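PDB 2X3E: beta-ketoacyl-[acyl-carrier-protein] synthase III from Pseudomonas aeruginosa, which probably catalyses the first condensation of fatty acid synthesis, joining an acetyl group from acetyl-CoA to two carbons of malonyl-ACP. Local coordinates for residues A75-T80 / L104-S109; V137-F142 / D159-V164. The protein carries 1 engineered substitution. All blocks are in the same frame, centred on the assembly; numbering follows the deposited sequence.

Contact 1: residues A75-T80 / L104-S109; sequences AVVLAT and LAFDLS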
loop_
_atom_site.group_PDB
_atom_site.type_symbol
_atom_site.label_atom_id
_atom_site.label_comp_id
_atom_site.label_asym_id
_atom_site.label_seq_id
_atom_site.Cartn_x
_atom_site.Cartn_y
_atom_site.Cartn_z
ATOM N N ALA A 75 -11.620 8.998 -2.780
ATOM C CA ALA A 75 -10.402 8.253 -2.510
ATOM C C ALA A 75 -9.457 8.269 -3.715
ATOM O O ALA A 75 -9.903 8.242 -4.868
ATOM C CB ALA A 75 -10.746 6.806 -2.135
ATOM N N VAL A 76 -8.158 8.330 -3.428
ATOM C CA VAL A 76 -7.120 8.245 -4.449
ATOM C C VAL A 76 -6.067 7.233 -4.007
ATOM O O VAL A 76 -5.368 7.447 -3.022
ATOM C CB VAL A 76 -6.429 9.611 -4.697
ATOM C CG1 VAL A 76 -5.350 9.458 -5.760
ATOM C CG2 VAL A 76 -7.454 10.670 -5.109
ATOM N N VAL A 77 -5.956 6.131 -4.743
ATOM C CA VAL A 77 -5.010 5.070 -4.406
ATOM C C VAL A 77 -4.035 4.859 -5.559
ATOM O O VAL A 77 -4.451 4.777 -6.713
ATOM C CB VAL A 77 -5.752 3.766 -4.056
ATOM C CG1 VAL A 77 -4.771 2.594 -3.899
ATOM C CG2 VAL A 77 -6.571 3.965 -2.781
ATOM N N LEU A 78 -2.735 4.835 -5.245
ATOM C CA LEU A 78 -1.710 4.508 -6.227
ATOM C C LEU A 78 -1.175 3.116 -5.961
ATOM O O LEU A 78 -0.724 2.813 -4.843
ATOM C CB LEU A 78 -0.536 5.491 -6.200
ATOM C CG LEU A 78 -0.720 7.006 -6.349
ATOM C CD1 LEU A 78 0.540 7.622 -6.968
ATOM C CD2 LEU A 78 -1.982 7.425 -7.112
ATOM N N ALA A 79 -1.244 2.272 -6.983
ATOM C CA ALA A 79 -0.554 0.986 -6.990
ATOM C C ALA A 79 0.814 1.228 -7.619
ATOM O O ALA A 79 0.896 1.488 -8.823
ATOM C CB ALA A 79 -1.344 -0.033 -7.788
ATOM N N THR A 80 1.869 1.183 -6.801
ATOM C CA THR A 80 3.234 1.501 -7.249
ATOM C C THR A 80 4.305 0.836 -6.386
ATOM O O THR A 80 4.085 0.574 -5.200
ATOM C CB THR A 80 3.505 3.041 -7.271
ATOM O OG1 THR A 80 4.738 3.312 -7.947
ATOM C CG2 THR A 80 3.576 3.639 -5.860
ATOM N N LEU A 104 -9.286 10.315 1.074
ATOM C CA LEU A 104 -8.606 9.104 1.521
ATOM C C LEU A 104 -7.511 8.820 0.487
ATOM O O LEU A 104 -7.807 8.755 -0.695
ATOM C CB LEU A 104 -9.650 7.982 1.561
ATOM C CG LEU A 104 -9.402 6.513 1.862
ATOM C CD1 LEU A 104 -10.778 5.837 1.978
ATOM C CD2 LEU A 104 -8.553 5.841 0.810
ATOM N N ALA A 105 -6.256 8.682 0.909
ATOM C CA ALA A 105 -5.173 8.480 -0.062
ATOM C C ALA A 105 -4.049 7.621 0.494
ATOM O O ALA A 105 -3.556 7.885 1.587
ATOM C CB ALA A 105 -4.622 9.834 -0.521
ATOM N N PHE A 106 -3.660 6.595 -0.260
ATOM C CA PHE A 106 -2.535 5.736 0.115
ATOM C C PHE A 106 -1.947 5.003 -1.086
ATOM O O PHE A 106 -2.588 4.921 -2.132
ATOM C CB PHE A 106 -2.960 4.733 1.212
ATOM C CG PHE A 106 -3.991 3.703 0.770
ATOM C CD1 PHE A 106 -3.593 2.484 0.221
ATOM C CD2 PHE A 106 -5.355 3.935 0.950
ATOM C CE1 PHE A 106 -4.531 1.526 -0.163
ATOM C CE2 PHE A 106 -6.300 2.988 0.580
ATOM C CZ PHE A 106 -5.892 1.778 0.013
ATOM N N ASP A 107 -0.724 4.489 -0.926
ATOM C CA ASP A 107 -0.056 3.673 -1.952
ATOM C C ASP A 107 -0.162 2.188 -1.590
ATOM O O ASP A 107 -0.089 1.827 -0.408
ATOM C CB ASP A 107 1.433 4.034 -2.088
ATOM C CG ASP A 107 1.678 5.454 -2.596
ATOM O OD1 ASP A 107 0.713 6.217 -2.836
ATOM O OD2 ASP A 107 2.874 5.824 -2.744
ATOM N N LEU A 108 -0.317 1.339 -2.611
ATOM C CA LEU A 108 -0.414 -0.111 -2.449
ATOM C C LEU A 108 0.754 -0.752 -3.183
ATOM O O LEU A 108 1.030 -0.400 -4.328
ATOM C CB LEU A 108 -1.749 -0.619 -3.007
ATOM C CG LEU A 108 -2.071 -2.110 -2.828
ATOM C CD1 LEU A 108 -3.585 -2.315 -2.715
ATOM C CD2 LEU A 108 -1.489 -2.974 -3.960
ATOM N N SER A 109 1.451 -1.670 -2.516
ATOM C CA SER A 109 2.617 -2.333 -3.093
ATOM C C SER A 109 2.316 -3.796 -3.390
ATOM O O SER A 109 2.151 -4.592 -2.474
ATOM C CB SER A 109 3.797 -2.240 -2.132
ATOM O OG SER A 109 4.871 -3.035 -2.585
#
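Val77 lies over one face of the Phe106 ring, on neighbouring parallel strands of a beta-alpha-beta unit (strand 75-79, helix 91-97, strand 104-109) in a thiolase-like fold. The two side chains cross obliquely. With CG between its own backbone N and carbonyl carbon (chi1 66°), the Phe106 ring comes close to strand 75-79. Val77 CG2 sits 3.8 Å from the ring centroid of Phe106, a CH-pi contact offset toward the rim. It touches CE2 and CZ most closely. Helix 114-127 packs on the sheet face that carries Val77, Phe106 and Leu108. On the opposite sheet face Leu78 and Asp107 lie side by side and point the same way, with Leu78 CB 3.7 Å from Asp107 OD1. Thr80 CG2 comes alongside the other oxygen, Asp107 OD2. The buried carboxylate is bonded by Ala91 N at OD1 and Thr90 N at OD2, so it meets the start of helix 91-97. Asp107 and Ser109 also pair with an antiparallel strand of the second subunit, which carries the sheet across the dimer. Backbone donors alternate between the two strands. The bond from Phe106 N to Val76 O is weak at 3.4 Å, while Leu108 N reaches Leu78 O at 2.7 Å.

Contact 2: residues V137-F142 / D159-V164; sequences VGVDTF and DGAGAV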
loop_
_atom_site.group_PDB
_atom_site.type_symbol
_atom_site.label_atom_id
_atom_site.label_comp_id
_atom_site.label_asym_id
_atom_site.label_seq_id
_atom_site.Cartn_x
_atom_site.Cartn_y
_atom_site.Cartn_z
ATOM N N VAL A 137 -4.795 4.492 -9.577
ATOM C CA VAL A 137 -3.752 4.721 -10.569
ATOM C C VAL A 137 -2.686 3.645 -10.451
ATOM O O VAL A 137 -2.057 3.506 -9.401
ATOM C CB VAL A 137 -3.061 6.091 -10.389
ATOM C CG1 VAL A 137 -2.063 6.344 -11.533
ATOM C CG2 VAL A 137 -4.087 7.220 -10.302
ATOM N N GLY A 138 -2.524 2.867 -11.515
ATOM C CA GLY A 138 -1.370 1.987 -11.666
ATOM C C GLY A 138 -0.249 2.793 -12.292
ATOM O O GLY A 138 -0.391 3.275 -13.406
ATOM N N VAL A 139 0.847 2.971 -11.560
ATOM C CA VAL A 139 1.965 3.786 -12.029
ATOM C C VAL A 139 3.288 3.203 -11.565
ATOM O O VAL A 139 3.427 2.805 -10.411
ATOM C CB VAL A 139 1.855 5.253 -11.530
ATOM C CG1 VAL A 139 1.716 5.324 -9.991
ATOM C CG2 VAL A 139 3.044 6.084 -12.014
ATOM N N ASP A 140 4.257 3.161 -12.469
ATOM C CA ASP A 140 5.610 2.785 -12.110
ATOM C C ASP A 140 6.618 3.458 -13.038
ATOM O O ASP A 140 6.347 3.666 -14.227
ATOM C CB ASP A 140 5.772 1.255 -12.122
ATOM C CG ASP A 140 5.537 0.620 -10.751
ATOM O OD1 ASP A 140 6.144 1.080 -9.767
ATOM O OD2 ASP A 140 4.758 -0.358 -10.653
ATOM N N THR A 141 7.763 3.814 -12.467
ATOM C CA THR A 141 8.878 4.401 -13.198
ATOM C C THR A 141 10.124 3.535 -12.985
ATOM O O THR A 141 11.167 4.000 -12.491
ATOM C CB THR A 141 9.149 5.847 -12.750
ATOM O OG1 THR A 141 9.212 5.900 -11.319
ATOM C CG2 THR A 141 8.048 6.783 -13.252
ATOM N N PHE A 142 10.005 2.270 -13.374
ATOM C CA PHE A 142 11.087 1.299 -13.210
ATOM C C PHE A 142 12.402 1.700 -13.863
ATOM O O PHE A 142 13.455 1.275 -13.396
ATOM C CB PHE A 142 10.668 -0.089 -13.717
ATOM C CG PHE A 142 10.217 -1.020 -12.628
ATOM C CD1 PHE A 142 9.280 -0.611 -11.693
ATOM C CD2 PHE A 142 10.729 -2.311 -12.538
ATOM C CE1 PHE A 142 8.859 -1.468 -10.689
ATOM C CE2 PHE A 142 10.312 -3.169 -11.535
ATOM C CZ PHE A 142 9.371 -2.744 -10.608
ATOM N N ASP A 159 8.192 3.136 -18.547
ATOM C CA ASP A 159 7.512 3.919 -17.516
ATOM C C ASP A 159 6.140 4.379 -17.991
ATOM O O ASP A 159 5.890 4.515 -19.192
ATOM C CB ASP A 159 8.336 5.164 -17.163
ATOM C CG ASP A 159 9.734 4.836 -16.674
ATOM O OD1 ASP A 159 9.959 3.710 -16.183
ATOM O OD2 ASP A 159 10.612 5.724 -16.765
ATOM N N GLY A 160 5.255 4.661 -17.044
ATOM C CA GLY A 160 3.934 5.163 -17.388
ATOM C C GLY A 160 2.951 5.086 -16.251
ATOM O O GLY A 160 3.267 4.571 -15.172
ATOM N N ALA A 161 1.754 5.608 -16.513
ATOM C CA ALA A 161 0.658 5.596 -15.560
ATOM C C ALA A 161 -0.657 5.366 -16.296
ATOM O O ALA A 161 -0.878 5.919 -17.374
ATOM C CB ALA A 161 0.607 6.912 -14.784
ATOM N N GLY A 162 -1.513 4.537 -15.702
ATOM C CA GLY A 162 -2.880 4.355 -16.159
ATOM C C GLY A 162 -3.824 4.417 -14.977
ATOM O O GLY A 162 -3.517 3.902 -13.897
ATOM N N ALA A 163 -4.980 5.043 -15.177
ATOM C CA ALA A 163 -5.915 5.279 -14.087
ATOM C C ALA A 163 -7.345 4.949 -14.483
ATOM O O ALA A 163 -7.744 5.126 -15.645
ATOM C CB ALA A 163 -5.827 6.722 -13.640
ATOM N N VAL A 164 -8.099 4.452 -13.507
ATOM C CA VAL A 164 -9.531 4.263 -13.644
ATOM C C VAL A 164 -10.265 4.965 -12.510
ATOM O O VAL A 164 -9.721 5.147 -11.412
ATOM C CB VAL A 164 -9.934 2.762 -13.652
ATOM C CG1 VAL A 164 -9.444 2.086 -14.904
ATOM C CG2 VAL A 164 -9.416 2.039 -12.401
#
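Val139 and Ala161 form a tight non-hydrogen-bonded pair between antiparallel strands, with Val139 CG2 3.8 Å from Ala161 CB. CG2 is anti to the backbone N of Val139, and it also comes 3.5 Å from Gly160 O. At the next non-hydrogen-bonded pair Val137 uses a different branch. Its CG2, anti to the carbonyl carbon, meets Ala163 CB at 3.8 Å, and its CG1 lies 4.2 Å from Ala161 CB. On this face the methyls of Ala161 and Ala163 meet the valines of strand 133-140. The opposite face has no side chain at Gly138, Gly160 or Gly162. Gly138 and Gly162 exchange two backbone bonds, of which Gly162 N to Gly138 O is nearly straight at 170°. Asp140 and Gly160 exchange a longer pair, each 3.2 Å from N to O.

Past the Asp140-Gly160 pair, toward Thr141 and Asp159, the backbone bonds between the segments stop and looser side-chain contacts take over. This end is buried too. The Asp140 carboxylate leads away from the partner strand and is held by Thr82, Ser81, Thr80 and Ala283. The Asp159 side chain reaches toward Thr141, its CG 3.6 Å from Thr141 CA. Its OD2 is taken by Ser143 OG and Ala48 N. Phe142 turns away and meets Phe211 edge-to-face.

Helix 53-68 packs on Val137, Val139, Thr141 and Ala161. Strand 75-79 flanks 137-140, and strand 5-14 lies beyond 160-164.

Contacts 1 and 2 belong to one mixed five-stranded sheet, and their centres are about 12 Å apart. They come in series along the chain: contact 1 closes before contact 2 opens, with helix 114-127 between them. The sheet order is 5-14, 160-169, 133-140, 75-79, 104-109. Strands 75-79 and 133-140 are therefore the shared boundary. There Ala79 N lies 2.8 Å from Val137 O, a probable hydrogen bond, and Leu78 packs on Val137. Contact 1 leads to the dimer interface at the outer strand. Contact 2 lies deeper in the subunit, with Asp140 and Phe142 near the predicted active-site positions Ala112, an engineered residue, and Asn280.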